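Local structure of 4-methyl-5(B-hydroxyethyl)-thiazole monophosphate biosynthesis enzyme (Vibrio cholerae O1 biovar El Tor, 3OT1) at residues Q38-A43 with A60-E65. The protein belongs to the DJ-1/PfpI family and may take part in making the thiazole phosphate precursor of thiamine. Residues are numbered along the deposited sequence; the frame is centred on the assembly and turned at random.
Sequences QVTMAA and AEQTLE. With NA (sodium ion), chain D.
Met41 and Ala43 offer their backbones to segment 60-65, whose short strand 62-63 runs parallel to strand 38-43 and forms one outer edge of the mixed sheet in this DJ-1/PfpI fold. Three backbone hydrogen bonds join the two segments. Glu61 N gives one to Met41 O (2.9 Å) and Ala43 N one to Gln62 O. The third, from Leu64 N to Ala43 O, is nearly straight at hydrogen, yet its donor stands 52° out of the carbonyl plane. Gln62 O has a second partner besides the Ala43 N-H: Ala42 CA makes a CA-H...O contact of 3.1 Å with it.

Apolar packing lies on both faces. Ala60 CB rests against Ala43 CB (3.7 Å) with Met41 CB nearby, while Ala42 CB meets Leu64 CB. The short methyls of Ala60 and Ala43 can meet directly; the larger Leu64 reaches on to Pro15 of strand 11-16 and Leu96 of helix 91-102.

On the same face as Ala42, Thr40 divides its two branches between apolar and polar work. Its CG2 lies anti to the backbone N, and this methyl is 3.6 Å from Gln62 CD, the two side chains crossing at about a right angle. Its OG1 hydrogen-bonds a water that donates a rather long bond to Gln62 OE1, so solvent links these two polar side chains.

Beyond the last bridge a sodium ion ties the strand ends together, with Gly45 O and a water completing five ligands. Thr63 points its hydroxyl at the ion, OG1 being anti to the backbone N (chi1 -175°), and Glu65 folds back at chi2 (84°) to supply a carboxylate oxygen. Ala43 O, Thr63 OG1 and Glu65 OE1 each lie 2.3 Å from the sodium ion.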
ATOM      1  N   GLN B  38      15.959  -8.380  -3.943  1.00  6.59           N
ATOM      2  CA  GLN B  38      15.394  -9.701  -3.692  1.00  7.00           C
ATOM      3  C   GLN B  38      14.744  -9.667  -2.324  1.00  6.53           C
ATOM      4  O   GLN B  38      15.434  -9.567  -1.323  1.00  6.83           O
ATOM      5  CB  GLN B  38      16.502 -10.739  -3.718  1.00  8.22           C
ATOM      6  CG  GLN B  38      17.378 -10.662  -4.934  1.00 12.18           C
ATOM      7  CD  GLN B  38      16.592 -10.853  -6.174  1.00 15.55           C
ATOM      8  OE1 GLN B  38      15.965 -11.899  -6.358  1.00 18.31           O
ATOM      9  NE2 GLN B  38      16.599  -9.838  -7.059  1.00 17.15           N
ATOM     10  N   VAL B  39      13.418  -9.702  -2.302  1.00  5.17           N
ATOM     11  CA  VAL B  39      12.648  -9.512  -1.081  1.00  5.73           C
ATOM     12  C   VAL B  39      11.993 -10.816  -0.684  1.00  5.81           C
ATOM     13  O   VAL B  39      11.275 -11.435  -1.460  1.00  7.67           O
ATOM     14  CB  VAL B  39      11.585  -8.409  -1.262  1.00  6.26           C
ATOM     15  CG1 VAL B  39      10.870  -8.180   0.071  1.00  7.41           C
ATOM     16  CG2 VAL B  39      12.227  -7.112  -1.785  1.00  7.39           C
ATOM     17  N   THR B  40      12.276 -11.255   0.534  1.00  5.00           N
ATOM     18  CA  THR B  40      11.725 -12.468   1.085  1.00  5.31           C
ATOM     19  C   THR B  40      10.762 -12.137   2.212  1.00  4.59           C
ATOM     20  O   THR B  40      11.168 -11.599   3.237  1.00  5.22           O
ATOM     21  CB  THR B  40      12.846 -13.374   1.651  1.00  6.08           C
ATOM     22  OG1 THR B  40      13.785 -13.668   0.607  1.00  8.34           O
ATOM     23  CG2 THR B  40      12.282 -14.662   2.224  1.00  8.14           C
HETATM   24  N   MSE B  41       9.504 -12.510   2.028  0.60  4.92           N
HETATM   25  CA  MSE B  41       8.526 -12.468   3.103  0.60  5.35           C
HETATM   26  C   MSE B  41       8.600 -13.772   3.875  0.60  5.20           C
HETATM   27  O   MSE B  41       8.602 -14.849   3.269  0.60  6.15           O
HETATM   28  CB  MSE B  41       7.131 -12.256   2.506  0.60  5.77           C
HETATM   29  CG  MSE B  41       6.974 -10.927   1.785  0.60  5.53           C
HETATM   30 SE   MSE B  41       5.340 -10.825   0.728  0.60  7.19          SE
HETATM   31  CE  MSE B  41       4.148 -11.383   2.245  0.60  6.30           C
ATOM     32  N   ALA B  42       8.655 -13.681   5.211  1.00  4.94           N
ATOM     33  CA  ALA B  42       8.806 -14.853   6.058  1.00  5.45           C
ATOM     34  C   ALA B  42       7.810 -14.779   7.218  1.00  5.06           C
ATOM     35  O   ALA B  42       7.742 -13.761   7.902  1.00  5.72           O
ATOM     36  CB  ALA B  42      10.243 -14.966   6.601  1.00  5.76           C
ATOM     37  N   ALA B  43       7.067 -15.859   7.441  1.00  4.94           N
ATOM     38  CA  ALA B  43       5.964 -15.828   8.386  1.00  5.32           C
ATOM     39  C   ALA B  43       6.369 -16.277   9.785  1.00  5.26           C
ATOM     40  O   ALA B  43       6.996 -17.332   9.937  1.00  5.75           O
ATOM     41  CB  ALA B  43       4.790 -16.695   7.909  1.00  6.10           C
ATOM     42  N   ALA B  60       3.739 -15.683   2.702  1.00  5.04           N
ATOM     43  CA  ALA B  60       5.173 -15.715   2.869  1.00  5.86           C
ATOM     44  C   ALA B  60       5.773 -16.866   2.047  1.00  6.08           C
ATOM     45  O   ALA B  60       5.113 -17.836   1.751  1.00  6.56           O
ATOM     46  CB  ALA B  60       5.536 -15.878   4.335  1.00  6.49           C
ATOM     47  N   GLU B  61       7.059 -16.721   1.738  1.00  6.94           N
ATOM     48  CA  GLU B  61       7.790 -17.731   0.986  0.50  8.41           C
ATOM     49  C   GLU B  61       8.405 -18.795   1.894  1.00  7.71           C
ATOM     50  O   GLU B  61       8.615 -19.936   1.471  1.00  8.46           O
ATOM     51  CB  GLU B  61       8.884 -17.050   0.182  0.50  9.86           C
ATOM     52  CG  GLU B  61       9.673 -17.934  -0.739  0.50 12.83           C
ATOM     53  CD  GLU B  61      10.980 -17.288  -1.106  0.50 16.33           C
ATOM     54  OE1 GLU B  61      11.008 -16.040  -1.157  0.50 18.68           O
ATOM     55  OE2 GLU B  61      11.974 -18.014  -1.312  0.50 21.03           O
ATOM     56  N   GLN B  62       8.691 -18.453   3.147  1.00  7.49           N
ATOM     57  CA  GLN B  62       9.363 -19.355   4.071  1.00  7.41           C
ATOM     58  C   GLN B  62       9.052 -18.942   5.501  1.00  6.64           C
ATOM     59  O   GLN B  62       8.493 -17.878   5.761  1.00  6.91           O
ATOM     60  CB  GLN B  62      10.877 -19.388   3.780  1.00  7.74           C
ATOM     61  CG  GLN B  62      11.572 -18.097   4.043  1.00  7.92           C
ATOM     62  CD  GLN B  62      12.943 -18.025   3.340  1.00 10.49           C
ATOM     63  OE1 GLN B  62      13.027 -18.242   2.135  1.00 13.21           O
ATOM     64  NE2 GLN B  62      13.993 -17.655   4.071  1.00 12.51           N
ATOM     65  N   THR B  63       9.397 -19.822   6.414  1.00  6.80           N
ATOM     66  CA  THR B  63       9.163 -19.579   7.817  1.00  6.70           C
ATOM     67  C   THR B  63      10.216 -18.638   8.404  1.00  5.86           C
ATOM     68  O   THR B  63      11.404 -18.780   8.155  1.00  7.83           O
ATOM     69  CB  THR B  63       9.161 -20.884   8.567  1.00  8.15           C
ATOM     70  OG1 THR B  63       8.816 -20.618   9.904  1.00 10.75           O
ATOM     71  CG2 THR B  63      10.481 -21.632   8.536  1.00 10.71           C
ATOM     72  N   LEU B  64       9.764 -17.694   9.215  1.00  6.22           N
ATOM     73  CA  LEU B  64      10.652 -16.737   9.855  1.00  6.22           C
ATOM     74  C   LEU B  64      11.643 -17.437  10.761  1.00  6.71           C
ATOM     75  O   LEU B  64      12.818 -17.093  10.800  1.00  6.99           O
ATOM     76  CB  LEU B  64       9.800 -15.702  10.600  1.00  7.24           C
ATOM     77  CG  LEU B  64      10.562 -14.551  11.250  1.00  7.23           C
ATOM     78  CD1 LEU B  64      11.165 -14.957  12.579  1.00  8.79           C
ATOM     79  CD2 LEU B  64      11.589 -13.903  10.390  1.00  7.16           C
ATOM     80  N   GLU B  65      11.170 -18.449  11.458  1.00  8.12           N
ATOM     81  CA  GLU B  65      11.951 -19.038  12.517  1.00  9.29           C
ATOM     82  C   GLU B  65      13.214 -19.745  12.009  1.00 10.60           C
ATOM     83  O   GLU B  65      14.174 -19.914  12.778  1.00 13.57           O
ATOM     84  CB  GLU B  65      11.057 -19.943  13.358  1.00  9.85           C
ATOM     85  CG  GLU B  65       9.969 -19.189  14.206  1.00 10.51           C
ATOM     86  CD  GLU B  65       8.655 -18.837  13.497  1.00  8.84           C
ATOM     87  OE1 GLU B  65       8.547 -18.971  12.244  1.00  8.60           O
ATOM     88  OE2 GLU B  65       7.707 -18.472  14.246  1.00 10.26           O
TER
HETATM   89 NA    NA D 207       6.986 -19.500  10.677  0.80  8.35          NA
HETATM   90  O   HOH W   1      12.813 -14.638  -1.893  1.00 32.65           O
HETATM   91  O   HOH W   2      14.746 -16.193   0.306  1.00 77.73           O
HETATM   92  O   HOH W   3       5.698 -20.143   8.721  1.00 11.55           O